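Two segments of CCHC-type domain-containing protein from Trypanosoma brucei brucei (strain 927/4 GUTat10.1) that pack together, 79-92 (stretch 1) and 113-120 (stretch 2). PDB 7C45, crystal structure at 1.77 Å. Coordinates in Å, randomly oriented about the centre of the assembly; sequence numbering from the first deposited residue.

Stretch 1 79-92: TPDVFVKDMQSLLS
Stretch 2 (113-120) QLGVKPEG

A single hydrogen bond joins the two stretches, and it is backbone to backbone: Glu119 N donates to Leu91 O at 2.9 Å, with an N-H...O angle of 159°. The same Leu91 O also receives a CA-H...O contact from Pro118 CA at 3.1 Å.

The helix starts at Pro80. Thr79 (phi/psi 81/144, chi1 p) caps it with a weak bond from Val82 N to Thr79 OG1, 3.3 Å. The helix is kinked where Asp86 N and Ser89 N lack bonds to the turn before.

In stretch 2, Gly115 is the first residue to leave helical phi/psi (69/28); positive phi by itself favours glycine. The chain then runs extended from Val116 (-120/138) to Glu119 (-134/145). Both chains advance in the same direction. CA pairs are Pro80-Leu114 and Gln88-Val116, each 6.1 Å, and Ser92-Pro118, 4.7 Å.

The rest is mostly apolar packing. The CA-to-CB bond of Leu114 (m, t) points sideways, but the end of the side chain comes nearer to stretch 1. Its two methyls serve two neighbours: Leu114 CD2 lies 3.5 Å from Pro80 CB, and Leu114 CD1 meets the edge of the Phe83 ring (chi1 t, chi2 79°) at CE2, 3.7 Å. The CA-to-CB bond of Val84 (chi1 m) points toward stretch 2, with Val84 CG1 3.7 Å from Leu114 CB. Val116 (m), buried, likewise uses both methyls, placing CG1 3.7 Å from Gln88 CB and CG2 4.3 Å from Leu91 CD1 (Leu91 m, t). The contact buries 482 Å² in total.

Gln88 (p, t) offers Val116 its CB, while its NE2 bonds to Lys85 O, 3.1 Å. Ser92 (m) turns its OG back to Gln88 O, 2.7 Å. Ser92 O and Glu119 OE2, 3.4 Å apart, are both acceptors and do not bond. Lys117 is extended, all t, its CA-to-CB bond pointing away.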

ATOM      1  N   THR A  79      17.467  17.630  -1.602  1.00 15.26           N
ATOM      2  CA  THR A  79      18.065  17.001  -2.780  1.00 15.13           C
ATOM      3  C   THR A  79      18.225  15.515  -2.537  1.00 14.91           C
ATOM      4  O   THR A  79      18.529  15.097  -1.412  1.00 14.89           O
ATOM      5  CB  THR A  79      19.434  17.562  -3.207  1.00 15.25           C
ATOM      6  OG1 THR A  79      20.441  17.220  -2.245  1.00 15.22           O
ATOM      7  CG2 THR A  79      19.358  19.066  -3.452  1.00 15.51           C
ATOM      8  N   PRO A  80      18.031  14.701  -3.579  1.00 14.81           N
ATOM      9  CA  PRO A  80      18.330  13.275  -3.471  1.00 14.66           C
ATOM     10  C   PRO A  80      19.694  12.970  -2.861  1.00 14.71           C
ATOM     11  O   PRO A  80      19.796  12.080  -2.012  1.00 14.67           O
ATOM     12  CB  PRO A  80      18.216  12.820  -4.933  1.00 14.65           C
ATOM     13  CG  PRO A  80      17.105  13.667  -5.475  1.00 14.72           C
ATOM     14  CD  PRO A  80      17.306  15.016  -4.828  1.00 14.86           C
ATOM     15  N   ASP A  81      20.744  13.678  -3.272  1.00 14.83           N
ATOM     16  CA  ASP A  81      22.070  13.369  -2.758  1.00 14.92           C
ATOM     17  C   ASP A  81      22.096  13.444  -1.243  1.00 14.96           C
ATOM     18  O   ASP A  81      22.631  12.548  -0.586  1.00 19.61           O
ATOM     19  CB  ASP A  81      23.118  14.311  -3.360  1.00 15.15           C
ATOM     20  CG  ASP A  81      24.537  13.964  -2.930  1.00 18.67           C
ATOM     21  OD1 ASP A  81      24.952  12.804  -3.078  1.00 20.16           O
ATOM     22  OD2 ASP A  81      25.216  14.844  -2.392  1.00 26.24           O
ATOM     23  N   VAL A  82      21.503  14.485  -0.671  1.00 15.02           N
ATOM     24  CA  VAL A  82      21.529  14.620   0.783  1.00 15.13           C
ATOM     25  C   VAL A  82      20.646  13.554   1.428  1.00 15.04           C
ATOM     26  O   VAL A  82      21.053  12.867   2.376  1.00 15.13           O
ATOM     27  CB  VAL A  82      21.110  16.039   1.202  1.00 15.28           C
ATOM     28  CG1 VAL A  82      20.891  16.100   2.721  1.00 15.44           C
ATOM     29  CG2 VAL A  82      22.179  17.045   0.808  1.00 15.43           C
ATOM     30  N   PHE A  83      19.437  13.383   0.896  1.00 14.90           N
ATOM     31  CA  PHE A  83      18.475  12.452   1.489  1.00 15.17           C
ATOM     32  C   PHE A  83      18.994  11.012   1.515  1.00 14.78           C
ATOM     33  O   PHE A  83      18.841  10.309   2.523  1.00 14.86           O
ATOM     34  CB  PHE A  83      17.152  12.538   0.724  1.00 14.70           C
ATOM     35  CG  PHE A  83      16.204  11.407   1.006  1.00 14.59           C
ATOM     36  CD1 PHE A  83      15.446  11.398   2.162  1.00 14.69           C
ATOM     37  CD2 PHE A  83      16.055  10.355   0.111  1.00 14.44           C
ATOM     38  CE1 PHE A  83      14.568  10.351   2.436  1.00 14.61           C
ATOM     39  CE2 PHE A  83      15.169   9.324   0.368  1.00 14.36           C
ATOM     40  CZ  PHE A  83      14.427   9.323   1.542  1.00 14.44           C
ATOM     41  N   VAL A  84      19.607  10.552   0.428  1.00 14.71           N
ATOM     42  CA  VAL A  84      19.982   9.146   0.343  1.00 15.38           C
ATOM     43  C   VAL A  84      21.211   8.800   1.178  1.00 14.93           C
ATOM     44  O   VAL A  84      21.420   7.620   1.476  1.00 15.12           O
ATOM     45  CB  VAL A  84      20.232   8.714  -1.112  1.00 16.26           C
ATOM     46  CG1 VAL A  84      19.004   8.967  -1.997  1.00 16.06           C
ATOM     47  CG2 VAL A  84      21.420   9.417  -1.640  1.00 14.76           C
ATOM     48  N   LYS A  85      22.008   9.794   1.587  1.00 16.38           N
ATOM     49  CA  LYS A  85      23.279   9.564   2.271  1.00 18.36           C
ATOM     50  C   LYS A  85      23.199   8.466   3.330  1.00 16.89           C
ATOM     51  O   LYS A  85      23.866   7.433   3.219  1.00 20.07           O
ATOM     52  CB  LYS A  85      23.773  10.874   2.895  1.00 17.25           C
ATOM     53  N   ASP A  86      22.377   8.659   4.350  1.00 20.05           N
ATOM     54  CA  ASP A  86      22.177   7.607   5.341  1.00 24.81           C
ATOM     55  C   ASP A  86      20.912   6.785   5.112  1.00 19.26           C
ATOM     56  O   ASP A  86      20.863   5.619   5.534  1.00 17.31           O
ATOM     57  CB  ASP A  86      22.156   8.199   6.762  1.00 23.57           C
ATOM     58  CG  ASP A  86      23.553   8.561   7.271  1.00 30.04           C
ATOM     59  OD1 ASP A  86      24.554   8.190   6.615  1.00 22.82           O
ATOM     60  OD2 ASP A  86      23.641   9.204   8.335  1.00 26.42           O
ATOM     61  N   MET A  87      19.905   7.329   4.425  1.00 16.92           N
ATOM     62  CA  MET A  87      18.688   6.541   4.227  1.00 16.39           C
ATOM     63  C   MET A  87      18.947   5.281   3.408  1.00 15.06           C
ATOM     64  O   MET A  87      18.233   4.286   3.572  1.00 15.06           O
ATOM     65  CB  MET A  87      17.597   7.388   3.564  1.00 14.86           C
ATOM     66  CG  MET A  87      16.956   8.408   4.477  1.00 14.96           C
ATOM     67  SD  MET A  87      15.902   7.650   5.744  1.00 18.22           S
ATOM     68  CE  MET A  87      14.563   7.022   4.740  1.00 14.83           C
ATOM     69  N   GLN A  88      19.947   5.293   2.521  1.00 15.07           N
ATOM     70  CA  GLN A  88      20.165   4.125   1.665  1.00 15.09           C
ATOM     71  C   GLN A  88      20.507   2.889   2.488  1.00 17.18           C
ATOM     72  O   GLN A  88      20.110   1.773   2.146  1.00 16.86           O
ATOM     73  CB  GLN A  88      21.261   4.406   0.634  1.00 18.59           C
ATOM     74  CG  GLN A  88      22.622   4.710   1.215  1.00 27.95           C
ATOM     75  CD  GLN A  88      23.624   5.105   0.153  1.00 45.98           C
ATOM     76  OE1 GLN A  88      23.618   4.559  -0.953  1.00 47.67           O
ATOM     77  NE2 GLN A  88      24.491   6.067   0.478  1.00 47.73           N
ATOM     78  N   SER A  89      21.233   3.070   3.589  1.00 15.64           N
ATOM     79  CA  SER A  89      21.612   1.920   4.394  1.00 16.00           C
ATOM     80  C   SER A  89      20.396   1.294   5.065  1.00 15.99           C
ATOM     81  O   SER A  89      20.265   0.072   5.136  1.00 18.60           O
ATOM     82  CB  SER A  89      22.643   2.352   5.431  1.00 21.92           C
ATOM     83  OG  SER A  89      22.934   1.296   6.301  1.00 28.37           O
ATOM     84  N   LEU A  90      19.504   2.122   5.568  1.00 15.82           N
ATOM     85  CA  LEU A  90      18.282   1.630   6.167  1.00 15.81           C
ATOM     86  C   LEU A  90      17.390   0.961   5.121  1.00 15.54           C
ATOM     87  O   LEU A  90      16.793  -0.094   5.376  1.00 15.64           O
ATOM     88  CB  LEU A  90      17.609   2.817   6.832  1.00 21.35           C
ATOM     89  CG  LEU A  90      16.341   2.875   7.633  1.00 35.28           C
ATOM     90  CD1 LEU A  90      16.352   4.243   8.250  1.00 35.34           C
ATOM     91  CD2 LEU A  90      15.190   2.741   6.694  1.00 36.99           C
ATOM     92  N   LEU A  91      17.260   1.578   3.949  1.00 15.24           N
ATOM     93  CA  LEU A  91      16.412   0.973   2.927  1.00 20.25           C
ATOM     94  C   LEU A  91      16.967  -0.369   2.471  1.00 15.22           C
ATOM     95  O   LEU A  91      16.197  -1.265   2.125  1.00 16.22           O
ATOM     96  CB  LEU A  91      16.237   1.929   1.745  1.00 14.75           C
ATOM     97  CG  LEU A  91      15.538   3.257   2.065  1.00 20.28           C
ATOM     98  CD1 LEU A  91      15.730   4.316   0.986  1.00 21.01           C
ATOM     99  CD2 LEU A  91      14.064   2.991   2.292  1.00 24.25           C
ATOM    100  N   SER A  92      18.281  -0.545   2.512  1.00 15.46           N
ATOM    101  CA  SER A  92      18.946  -1.766   2.078  1.00 18.72           C
ATOM    102  C   SER A  92      19.036  -2.847   3.152  1.00 19.31           C
ATOM    103  O   SER A  92      19.456  -3.964   2.831  1.00 22.46           O
ATOM    104  CB  SER A  92      20.380  -1.454   1.598  1.00 20.22           C
ATOM    105  OG  SER A  92      20.378  -0.432   0.634  1.00 28.57           O
ATOM    106  N   GLN A 113      15.867   7.178  -9.707  1.00 14.64           N
ATOM    107  CA  GLN A 113      16.137   8.534  -9.260  1.00 16.95           C
ATOM    108  C   GLN A 113      17.112   8.592  -8.101  1.00 14.56           C
ATOM    109  O   GLN A 113      17.939   9.509  -8.050  1.00 14.65           O
ATOM    110  CB  GLN A 113      14.832   9.227  -8.887  1.00 14.67           C
ATOM    111  CG  GLN A 113      13.907   9.395 -10.070  1.00 16.21           C
ATOM    112  CD  GLN A 113      12.671  10.154  -9.705  1.00 14.68           C
ATOM    113  OE1 GLN A 113      12.728  11.208  -9.056  1.00 14.71           O
ATOM    114  NE2 GLN A 113      11.533   9.616 -10.088  1.00 14.68           N
ATOM    115  N   LEU A 114      17.075   7.621  -7.183  1.00 14.45           N
ATOM    116  CA  LEU A 114      17.914   7.696  -5.999  1.00 14.44           C
ATOM    117  C   LEU A 114      19.059   6.706  -6.012  1.00 14.57           C
ATOM    118  O   LEU A 114      19.984   6.854  -5.206  1.00 16.00           O
ATOM    119  CB  LEU A 114      17.068   7.481  -4.726  1.00 14.31           C
ATOM    120  CG  LEU A 114      15.895   8.446  -4.511  1.00 17.89           C
ATOM    121  CD1 LEU A 114      15.244   8.275  -3.149  1.00 16.93           C
ATOM    122  CD2 LEU A 114      16.341   9.887  -4.723  1.00 15.30           C
ATOM    123  N   GLY A 115      19.034   5.722  -6.916  1.00 14.66           N
ATOM    124  CA  GLY A 115      20.043   4.684  -6.941  1.00 14.86           C
ATOM    125  C   GLY A 115      19.984   3.734  -5.768  1.00 15.04           C
ATOM    126  O   GLY A 115      21.001   3.174  -5.380  1.00 17.67           O
ATOM    127  N   VAL A 116      18.808   3.540  -5.192  1.00 14.67           N
ATOM    128  CA  VAL A 116      18.626   2.702  -4.019  1.00 15.58           C
ATOM    129  C   VAL A 116      17.667   1.576  -4.377  1.00 16.84           C
ATOM    130  O   VAL A 116      16.674   1.789  -5.075  1.00 14.52           O
ATOM    131  CB  VAL A 116      18.114   3.526  -2.820  1.00 17.54           C
ATOM    132  CG1 VAL A 116      19.173   4.531  -2.369  1.00 16.67           C
ATOM    133  CG2 VAL A 116      16.868   4.263  -3.187  1.00 18.66           C
ATOM    134  N   LYS A 117      17.993   0.377  -3.916  1.00 17.72           N
ATOM    135  CA  LYS A 117      17.151  -0.805  -4.060  1.00 17.35           C
ATOM    136  C   LYS A 117      16.810  -1.335  -2.673  1.00 16.69           C
ATOM    137  O   LYS A 117      17.698  -1.887  -1.992  1.00 18.90           O
ATOM    138  CB  LYS A 117      17.880  -1.860  -4.886  1.00 16.35           C
ATOM    139  CG  LYS A 117      17.121  -3.176  -5.042  1.00 17.72           C
ATOM    140  CD  LYS A 117      17.890  -4.121  -5.930  1.00 26.35           C
ATOM    141  CE  LYS A 117      17.149  -5.430  -6.086  1.00 30.39           C
ATOM    142  NZ  LYS A 117      17.848  -6.371  -7.008  1.00 32.03           N
ATOM    143  N   PRO A 118      15.568  -1.193  -2.209  1.00 20.34           N
ATOM    144  CA  PRO A 118      15.235  -1.624  -0.852  1.00 18.87           C
ATOM    145  C   PRO A 118      15.293  -3.132  -0.705  1.00 15.61           C
ATOM    146  O   PRO A 118      15.115  -3.888  -1.662  1.00 16.72           O
ATOM    147  CB  PRO A 118      13.803  -1.107  -0.663  1.00 19.66           C
ATOM    148  CG  PRO A 118      13.228  -1.134  -2.024  1.00 18.57           C
ATOM    149  CD  PRO A 118      14.364  -0.806  -2.973  1.00 16.35           C
ATOM    150  N   GLU A 119      15.541  -3.585   0.515  1.00 15.28           N
ATOM    151  CA  GLU A 119      15.559  -5.012   0.798  1.00 15.59           C
ATOM    152  C   GLU A 119      14.773  -5.271   2.064  1.00 22.66           C
ATOM    153  O   GLU A 119      14.770  -4.429   2.959  1.00 23.63           O
ATOM    154  CB  GLU A 119      16.979  -5.529   0.922  1.00 19.44           C
ATOM    155  CG  GLU A 119      17.814  -5.182  -0.291  1.00 28.91           C
ATOM    156  CD  GLU A 119      19.262  -5.580  -0.148  1.00 44.92           C
ATOM    157  OE1 GLU A 119      20.101  -4.975  -0.842  1.00 47.68           O
ATOM    158  OE2 GLU A 119      19.546  -6.503   0.640  1.00 51.74           O
ATOM    159  N   GLY A 120      14.079  -6.412   2.117  1.00 15.78           N
ATOM    160  CA  GLY A 120      13.158  -6.689   3.203  1.00 16.63           C
ATOM    161  C   GLY A 120      11.834  -5.986   2.993  1.00 17.47           C
ATOM    162  O   GLY A 120      11.372  -5.246   3.855  1.00 23.69           O
TER